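Local structure of Thiol:disulfide interchange protein (Klebsiella pneumoniae, 6DXN) at residues F29-G34 against K89-L94; P35-A40 against G97-R102. The protein probably acts as a periplasmic thiol-disulfide oxidoreductase of the DsbA type, exchanging disulfide bonds with other proteins. All blocks are in the same frame, centred on the assembly; numbering follows the deposited sequence.

Contact 1 of 2, residues F29-G34 against K89-L94; sequences FSFYCG and KVEKLL
F31 and L94 bring the two backbones nearest, CA to CA 6.6 Å, where the loop leaving strand 25-29 passes helix 87-99. The loop bends there through a type I turn from S30 to C33, closed by the C33 N to S30 O hydrogen bond, and S30 OG accepts from the N of Y32 at 3.2 Å, forming an ST turn. This bend sends the F31 side chain toward the helix, with chi1 of -77° placing CG beside its own backbone N and anti to the carbonyl carbon.

The F31 ring is packed on both faces. On one, L94 makes a CH-pi contact: its CB stands 3.8 Å from the ring centroid, 24° off the normal and displaced toward the rim. The L94 branch then runs obliquely on to the far end of the ring, where CD1 lies 3.5 Å from F31 CZ. The opposite face receives F29, whose CE2 sits over the ring centre, 3.5 Å above the plane. E91 approaches the same ring obliquely: its backbone O is 3.5 Å from F31 CE1, and its CG is 4.0 Å from that carbon. Beyond the two segments, the rings of H63 and F95 also meet F31, and L74 of helix 71-83 touches it.

The polar end of E91 belongs to another interaction. With CG anti to the backbone N (chi1 -169°) and an extended chain, the carboxylate reaches K61, and OE2 forms a salt bridge with its NZ. No hydrogen bond links 29-34 to 89-94, where the contact is mostly packing round the F31 ring; further along helix 87-99 the Q99 amide bonds to F31 O and C33 O. E91 is a buried residue, and its salt bridge would be expected to favour the ionised carboxylate.

Contact 2 of 2, residues P35-A40 against G97-R102; sequences PCYAFA and GLQVKR
The ring of Y37 and the side-chain amide of Q99 meet with their planes turned 61° from each other, so they do not stack. Q99 OE1 and V100 CG2 both come to the Y37 ring obliquely, while the ring of F95, one helical turn before Q99, meets it nearly parallel, with planes about 15° apart.

The two side chains run antiparallel, each passing alongside the other. The amide passes the base of the tyrosine, Q99 NE2 lying 3.7 Å from Y37 CB, and Q99 OE1 is 4.1 Å from Y37 CD2. What fixes the amide is the preceding loop: NE2 donates to F31 O and to C33 O, which accounts for both of its N-H groups and leaves Y37 CB as a packing neighbour. V100 meets the other end of the ring, crossing the Y37 side chain at about a right angle. V100 CG2 is 3.7 Å from Y37 CE2 and 3.6 Å from Y37 OH, a contact of methyl with ring rim and hydroxyl oxygen. Y37 reaches across because its CG is anti to the backbone N (chi1 -178°), extending the ring from helix 34-41 to where helix 87-99 ends and the chain leaves it toward R102, which has a positive phi.

C36 sits one residue before Y37, its side chain touching F95, F29 and the loop of T152 and P153. Its SG is 3.4 Å from the SG of C33, and the two are not bonded, so the pair is modelled as thiols. A CxxC motif at the start of a helix, facing a proline loop, is the redox-site layout of the thioredoxin fold, consistent with a DsbA-like site here; Y37 and Q99 pack the first turns of that helix against the helical part of the domain.

How the contacts relate
Contact 1 and contact 2 have centres 5 Å apart and lie on the same side of the chain's centre. Their segments alternate along the chain: 29-34 runs straight into 35-40, and 89-94 is followed closely by 97-102, with helix 87-99 serving both contacts. The first pair of segments spans the end of strand 25-29, the S30-C33 turn and helix 34-41. Contact 1 is buried and contact 2 lies at the surface, both between that region and helix 87-99 with the residues just after it. They also touch directly, E91 OE2 packing on A40 CB. Together they set the CxxC segment of the thioredoxin fold against the helical portion, within one family domain.

Contact 1 of 2, residues F29-G34 against K89-L94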
ATOM      1  N   PHE A  29       1.508   3.631  -1.546  1.00 14.46           N
ATOM      2  CA  PHE A  29       0.987   4.518  -0.546  1.00 15.18           C
ATOM      3  C   PHE A  29       2.128   5.218   0.199  1.00 14.42           C
ATOM      4  O   PHE A  29       3.301   4.883   0.045  1.00 14.46           O
ATOM      5  CB  PHE A  29       0.124   3.721   0.439  1.00 15.62           C
ATOM      6  CG  PHE A  29       0.907   2.958   1.474  1.00 15.61           C
ATOM      7  CD1 PHE A  29       1.521   1.752   1.168  1.00 15.61           C
ATOM      8  CD2 PHE A  29       1.044   3.460   2.760  1.00 15.66           C
ATOM      9  CE1 PHE A  29       2.253   1.067   2.125  1.00 14.79           C
ATOM     10  CE2 PHE A  29       1.768   2.773   3.718  1.00 15.15           C
ATOM     11  CZ  PHE A  29       2.369   1.574   3.399  1.00 14.98           C
ATOM     12  N   SER A  30       1.739   6.200   1.013  1.00 13.83           N
ATOM     13  CA  SER A  30       2.650   6.934   1.845  1.00 14.95           C
ATOM     14  C   SER A  30       1.973   7.141   3.198  1.00 15.51           C
ATOM     15  O   SER A  30       0.790   7.497   3.260  1.00 13.79           O
ATOM     16  CB  SER A  30       3.047   8.246   1.217  1.00 14.90           C
ATOM     17  OG  SER A  30       3.835   8.998   2.111  1.00 16.06           O
ATOM     18  N   PHE A  31       2.724   6.901   4.274  1.00 14.78           N
ATOM     19  CA  PHE A  31       2.162   7.098   5.583  1.00 15.55           C
ATOM     20  C   PHE A  31       1.864   8.588   5.827  1.00 14.96           C
ATOM     21  O   PHE A  31       1.209   8.900   6.790  1.00 16.73           O
ATOM     22  CB  PHE A  31       3.070   6.527   6.671  1.00 14.83           C
ATOM     23  CG  PHE A  31       3.029   5.031   6.821  1.00 14.08           C
ATOM     24  CD1 PHE A  31       1.953   4.422   7.445  1.00 14.47           C
ATOM     25  CD2 PHE A  31       4.077   4.235   6.383  1.00 13.30           C
ATOM     26  CE1 PHE A  31       1.918   3.048   7.612  1.00 14.44           C
ATOM     27  CE2 PHE A  31       4.039   2.862   6.549  1.00 12.98           C
ATOM     28  CZ  PHE A  31       2.956   2.267   7.148  1.00 13.16           C
ATOM     29  N   TYR A  32       2.375   9.478   4.961  1.00 16.14           N
ATOM     30  CA  TYR A  32       2.146  10.947   5.061  1.00 16.74           C
ATOM     31  C   TYR A  32       0.861  11.374   4.336  1.00 17.53           C
ATOM     32  O   TYR A  32       0.356  12.486   4.549  1.00 17.62           O
ATOM     33  CB  TYR A  32       3.243  11.751   4.352  1.00 16.43           C
ATOM     34  CG  TYR A  32       4.591  11.877   5.012  1.00 16.39           C
ATOM     35  CD1 TYR A  32       5.591  10.938   4.798  1.00 16.17           C
ATOM     36  CD2 TYR A  32       4.903  12.988   5.784  1.00 17.69           C
ATOM     37  CE1 TYR A  32       6.845  11.073   5.372  1.00 16.33           C
ATOM     38  CE2 TYR A  32       6.153  13.137   6.366  1.00 17.16           C
ATOM     39  CZ  TYR A  32       7.128  12.178   6.155  1.00 16.93           C
ATOM     40  OH  TYR A  32       8.361  12.313   6.729  1.00 17.91           O
ATOM     41  N   CYS A  33       0.365  10.504   3.453  1.00 16.16           N
ATOM     42  CA  CYS A  33      -0.794  10.784   2.583  1.00 18.46           C
ATOM     43  C   CYS A  33      -2.126  10.586   3.323  1.00 17.29           C
ATOM     44  O   CYS A  33      -2.424   9.492   3.792  1.00 17.81           O
ATOM     45  CB  CYS A  33      -0.718   9.878   1.358  1.00 18.76           C
ATOM     46  SG  CYS A  33      -1.995  10.183   0.112  1.00 23.25           S
ATOM     47  N   GLY A  34      -2.927  11.657   3.405  1.00 16.69           N
ATOM     48  CA  GLY A  34      -4.229  11.616   4.090  1.00 16.44           C
ATOM     49  C   GLY A  34      -5.141  10.530   3.521  1.00 17.19           C
ATOM     50  O   GLY A  34      -5.624   9.667   4.254  1.00 17.55           O
ATOM     51  N   LYS A  89      -0.652  -4.553  12.617  1.00 36.16           N
ATOM     52  CA  LYS A  89      -0.849  -3.694  13.798  1.00 34.28           C
ATOM     53  C   LYS A  89      -0.146  -2.336  13.654  1.00 31.01           C
ATOM     54  O   LYS A  89      -0.716  -1.297  14.001  1.00 35.05           O
ATOM     55  CB  LYS A  89      -0.288  -4.362  15.058  1.00 37.52           C
ATOM     56  CG  LYS A  89      -0.971  -5.647  15.502  1.00 38.56           C
ATOM     57  CD  LYS A  89      -0.408  -6.197  16.799  1.00 39.67           C
ATOM     58  CE  LYS A  89      -1.118  -7.443  17.284  1.00 40.85           C
ATOM     59  NZ  LYS A  89      -0.580  -7.909  18.584  1.00 39.85           N
ATOM     60  N   VAL A  90       1.092  -2.356  13.149  1.00 27.28           N
ATOM     61  CA  VAL A  90       1.930  -1.150  13.082  1.00 23.92           C
ATOM     62  C   VAL A  90       1.393  -0.151  12.047  1.00 21.03           C
ATOM     63  O   VAL A  90       1.681   1.047  12.154  1.00 18.60           O
ATOM     64  CB  VAL A  90       3.400  -1.497  12.782  1.00 24.60           C
ATOM     65  CG1 VAL A  90       3.586  -1.928  11.339  1.00 26.22           C
ATOM     66  CG2 VAL A  90       4.342  -0.343  13.106  1.00 26.88           C
ATOM     67  N   GLU A  91       0.615  -0.630  11.067  1.00 18.01           N
ATOM     68  CA  GLU A  91       0.146   0.260  10.013  1.00 17.61           C
ATOM     69  C   GLU A  91      -0.591   1.478  10.610  1.00 17.60           C
ATOM     70  O   GLU A  91      -0.225   2.621  10.341  1.00 14.43           O
ATOM     71  CB  GLU A  91      -0.729  -0.482   8.990  1.00 17.66           C
ATOM     72  CG  GLU A  91      -0.992   0.361   7.753  1.00 18.17           C
ATOM     73  CD  GLU A  91      -1.917  -0.204   6.683  1.00 18.42           C
ATOM     74  OE1 GLU A  91      -2.317  -1.377   6.788  1.00 17.22           O
ATOM     75  OE2 GLU A  91      -2.258   0.557   5.760  1.00 17.57           O
ATOM     76  N   LYS A  92      -1.631   1.235  11.415  1.00 19.09           N
ATOM     77  CA  LYS A  92      -2.456   2.346  11.963  1.00 22.48           C
ATOM     78  C   LYS A  92      -1.639   3.258  12.887  1.00 21.43           C
ATOM     79  O   LYS A  92      -1.919   4.460  12.964  1.00 24.02           O
ATOM     80  CB  LYS A  92      -3.683   1.802  12.706  1.00 23.16           C
ATOM     81  CG  LYS A  92      -4.708   1.092  11.830  1.00 23.92           C
ATOM     82  CD  LYS A  92      -5.906   0.546  12.595  1.00 24.60           C
ATOM     83  CE  LYS A  92      -6.828  -0.319  11.754  1.00 27.60           C
ATOM     84  NZ  LYS A  92      -7.366   0.405  10.576  1.00 28.19           N
ATOM     85  N   LEU A  93      -0.641   2.689  13.567  1.00 21.42           N
ATOM     86  CA  LEU A  93       0.202   3.417  14.523  1.00 23.74           C
ATOM     87  C   LEU A  93       1.161   4.379  13.804  1.00 22.20           C
ATOM     88  O   LEU A  93       1.523   5.425  14.378  1.00 20.83           O
ATOM     89  CB  LEU A  93       0.961   2.404  15.382  1.00 25.50           C
ATOM     90  CG  LEU A  93       0.084   1.411  16.143  1.00 28.37           C
ATOM     91  CD1 LEU A  93       0.934   0.346  16.816  1.00 30.92           C
ATOM     92  CD2 LEU A  93      -0.798   2.118  17.163  1.00 29.90           C
ATOM     93  N   LEU A  94       1.560   4.039  12.570  1.00 19.97           N
ATOM     94  CA  LEU A  94       2.459   4.911  11.792  1.00 18.49           C
ATOM     95  C   LEU A  94       1.652   6.071  11.198  1.00 16.91           C
ATOM     96  O   LEU A  94       2.140   7.196  11.165  1.00 17.23           O
ATOM     97  CB  LEU A  94       3.193   4.105  10.714  1.00 18.03           C
ATOM     98  CG  LEU A  94       4.287   3.167  11.224  1.00 19.82           C
ATOM     99  CD1 LEU A  94       4.730   2.198  10.143  1.00 20.61           C
ATOM    100  CD2 LEU A  94       5.477   3.953  11.754  1.00 19.52           C
TER

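Contact 2 of 2, residues P35-A40 against G97-R102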
ATOM      1  N   PRO A  35      -5.435  10.561   2.202  1.00 15.82           N
ATOM      2  CA  PRO A  35      -6.270   9.539   1.565  1.00 15.94           C
ATOM      3  C   PRO A  35      -5.710   8.122   1.761  1.00 15.67           C
ATOM      4  O   PRO A  35      -6.471   7.165   1.807  1.00 13.94           O
ATOM      5  CB  PRO A  35      -6.279   9.944   0.086  1.00 15.58           C
ATOM      6  CG  PRO A  35      -6.018  11.436   0.126  1.00 15.63           C
ATOM      7  CD  PRO A  35      -5.031  11.617   1.265  1.00 15.88           C
ATOM      8  N   CYS A  36      -4.380   8.005   1.872  1.00 16.89           N
ATOM      9  CA  CYS A  36      -3.773   6.688   2.109  1.00 16.71           C
ATOM     10  C   CYS A  36      -4.238   6.171   3.470  1.00 14.82           C
ATOM     11  O   CYS A  36      -4.501   4.999   3.638  1.00 15.89           O
ATOM     12  CB  CYS A  36      -2.248   6.723   2.051  1.00 16.40           C
ATOM     13  SG  CYS A  36      -1.591   6.827   0.364  1.00 20.22           S
ATOM     14  N   TYR A  37      -4.313   7.084   4.440  1.00 15.74           N
ATOM     15  CA  TYR A  37      -4.756   6.747   5.783  1.00 14.45           C
ATOM     16  C   TYR A  37      -6.236   6.344   5.740  1.00 14.28           C
ATOM     17  O   TYR A  37      -6.608   5.301   6.302  1.00 13.64           O
ATOM     18  CB  TYR A  37      -4.475   7.925   6.720  1.00 15.40           C
ATOM     19  CG  TYR A  37      -4.821   7.732   8.173  1.00 14.42           C
ATOM     20  CD1 TYR A  37      -4.804   6.481   8.765  1.00 15.24           C
ATOM     21  CD2 TYR A  37      -5.039   8.831   8.989  1.00 15.15           C
ATOM     22  CE1 TYR A  37      -5.075   6.318  10.115  1.00 15.86           C
ATOM     23  CE2 TYR A  37      -5.306   8.688  10.339  1.00 15.43           C
ATOM     24  CZ  TYR A  37      -5.316   7.427  10.906  1.00 14.89           C
ATOM     25  OH  TYR A  37      -5.574   7.289  12.237  1.00 14.11           O
ATOM     26  N   ALA A  38      -7.053   7.155   5.050  1.00 12.70           N
ATOM     27  CA  ALA A  38      -8.509   6.910   4.946  1.00 13.88           C
ATOM     28  C   ALA A  38      -8.778   5.541   4.290  1.00 13.97           C
ATOM     29  O   ALA A  38      -9.681   4.801   4.708  1.00 13.23           O
ATOM     30  CB  ALA A  38      -9.170   8.041   4.186  1.00 13.12           C
ATOM     31  N   PHE A  39      -7.966   5.194   3.292  1.00 14.27           N
ATOM     32  CA  PHE A  39      -8.108   3.911   2.581  1.00 16.11           C
ATOM     33  C   PHE A  39      -7.839   2.720   3.516  1.00 16.80           C
ATOM     34  O   PHE A  39      -8.438   1.647   3.357  1.00 16.06           O
ATOM     35  CB  PHE A  39      -7.204   3.911   1.349  1.00 15.67           C
ATOM     36  CG  PHE A  39      -7.866   4.475   0.124  1.00 16.10           C
ATOM     37  CD1 PHE A  39      -8.561   5.675   0.173  1.00 14.84           C
ATOM     38  CD2 PHE A  39      -7.783   3.812  -1.090  1.00 14.89           C
ATOM     39  CE1 PHE A  39      -9.195   6.174  -0.955  1.00 15.25           C
ATOM     40  CE2 PHE A  39      -8.398   4.328  -2.220  1.00 15.00           C
ATOM     41  CZ  PHE A  39      -9.098   5.510  -2.149  1.00 15.41           C
ATOM     42  N   ALA A  40      -6.969   2.919   4.508  1.00 16.73           N
ATOM     43  CA  ALA A  40      -6.616   1.839   5.413  1.00 17.74           C
ATOM     44  C   ALA A  40      -7.436   1.861   6.709  1.00 18.15           C
ATOM     45  O   ALA A  40      -7.520   0.824   7.363  1.00 18.60           O
ATOM     46  CB  ALA A  40      -5.144   1.916   5.736  1.00 17.37           C
ATOM     47  N   GLY A  97       0.957   8.251  14.149  1.00 15.01           N
ATOM     48  CA  GLY A  97       2.235   8.898  14.530  1.00 15.77           C
ATOM     49  C   GLY A  97       2.645  10.023  13.585  1.00 17.64           C
ATOM     50  O   GLY A  97       3.449  10.900  13.953  1.00 17.94           O
ATOM     51  N   LEU A  98       2.076  10.024  12.375  1.00 16.66           N
ATOM     52  CA  LEU A  98       2.429  11.012  11.362  1.00 17.17           C
ATOM     53  C   LEU A  98       1.306  12.019  11.095  1.00 17.38           C
ATOM     54  O   LEU A  98       1.596  13.216  10.895  1.00 16.79           O
ATOM     55  CB  LEU A  98       2.801  10.273  10.071  1.00 19.92           C
ATOM     56  CG  LEU A  98       4.177   9.616  10.085  1.00 20.63           C
ATOM     57  CD1 LEU A  98       4.274   8.496   9.073  1.00 21.17           C
ATOM     58  CD2 LEU A  98       5.263  10.652   9.856  1.00 20.69           C
ATOM     59  N   GLN A  99       0.046  11.575  11.160  1.00 15.59           N
ATOM     60  CA  GLN A  99      -1.051  12.440  10.743  1.00 15.40           C
ATOM     61  C   GLN A  99      -2.018  12.810  11.874  1.00 15.38           C
ATOM     62  O   GLN A  99      -2.826  13.732  11.701  1.00 16.30           O
ATOM     63  CB  GLN A  99      -1.830  11.749   9.625  1.00 15.25           C
ATOM     64  CG  GLN A  99      -0.951  11.346   8.454  1.00 15.28           C
ATOM     65  CD  GLN A  99      -1.783  10.958   7.258  1.00 14.88           C
ATOM     66  OE1 GLN A  99      -2.784  11.598   6.944  1.00 15.05           O
ATOM     67  NE2 GLN A  99      -1.353   9.919   6.560  1.00 13.32           N
ATOM     68  N   VAL A 100      -1.950  12.095  12.995  1.00 15.57           N
ATOM     69  CA  VAL A 100      -2.818  12.351  14.122  1.00 15.29           C
ATOM     70  C   VAL A 100      -2.002  13.058  15.219  1.00 17.01           C
ATOM     71  O   VAL A 100      -2.227  14.229  15.521  1.00 14.31           O
ATOM     72  CB  VAL A 100      -3.466  11.037  14.609  1.00 15.14           C
ATOM     73  CG1 VAL A 100      -4.321  11.241  15.844  1.00 14.74           C
ATOM     74  CG2 VAL A 100      -4.287  10.363  13.501  1.00 14.90           C
ATOM     75  N   LYS A 101      -1.003  12.361  15.762  1.00 17.79           N
ATOM     76  CA  LYS A 101      -0.218  12.897  16.861  1.00 18.92           C
ATOM     77  C   LYS A 101       1.026  13.638  16.362  1.00 20.33           C
ATOM     78  O   LYS A 101       1.621  14.399  17.116  1.00 18.27           O
ATOM     79  CB  LYS A 101       0.175  11.760  17.802  1.00 18.10           C
ATOM     80  CG  LYS A 101      -0.979  10.851  18.188  1.00 18.73           C
ATOM     81  CD  LYS A 101      -0.717   9.958  19.379  1.00 19.73           C
ATOM     82  CE  LYS A 101       0.372   8.936  19.158  1.00 18.84           C
ATOM     83  NZ  LYS A 101       0.565   8.109  20.374  1.00 19.37           N
ATOM     84  N   ARG A 102       1.371  13.426  15.086  1.00 21.44           N
ATOM     85  CA  ARG A 102       2.585  13.954  14.455  1.00 22.59           C
ATOM     86  C   ARG A 102       3.724  13.987  15.482  1.00 22.83           C
ATOM     87  O   ARG A 102       4.400  15.003  15.652  1.00 23.41           O
ATOM     88  CB  ARG A 102       2.367  15.312  13.778  1.00 23.87           C
ATOM     89  CG  ARG A 102       3.591  15.780  12.999  1.00 25.77           C
ATOM     90  CD  ARG A 102       3.368  16.859  11.954  1.00 27.40           C
ATOM     91  NE  ARG A 102       2.578  17.988  12.414  1.00 28.69           N
ATOM     92  CZ  ARG A 102       2.453  19.140  11.762  1.00 29.17           C
ATOM     93  NH1 ARG A 102       3.149  19.365  10.659  1.00 26.81           N
ATOM     94  NH2 ARG A 102       1.626  20.063  12.216  1.00 28.83           N
TER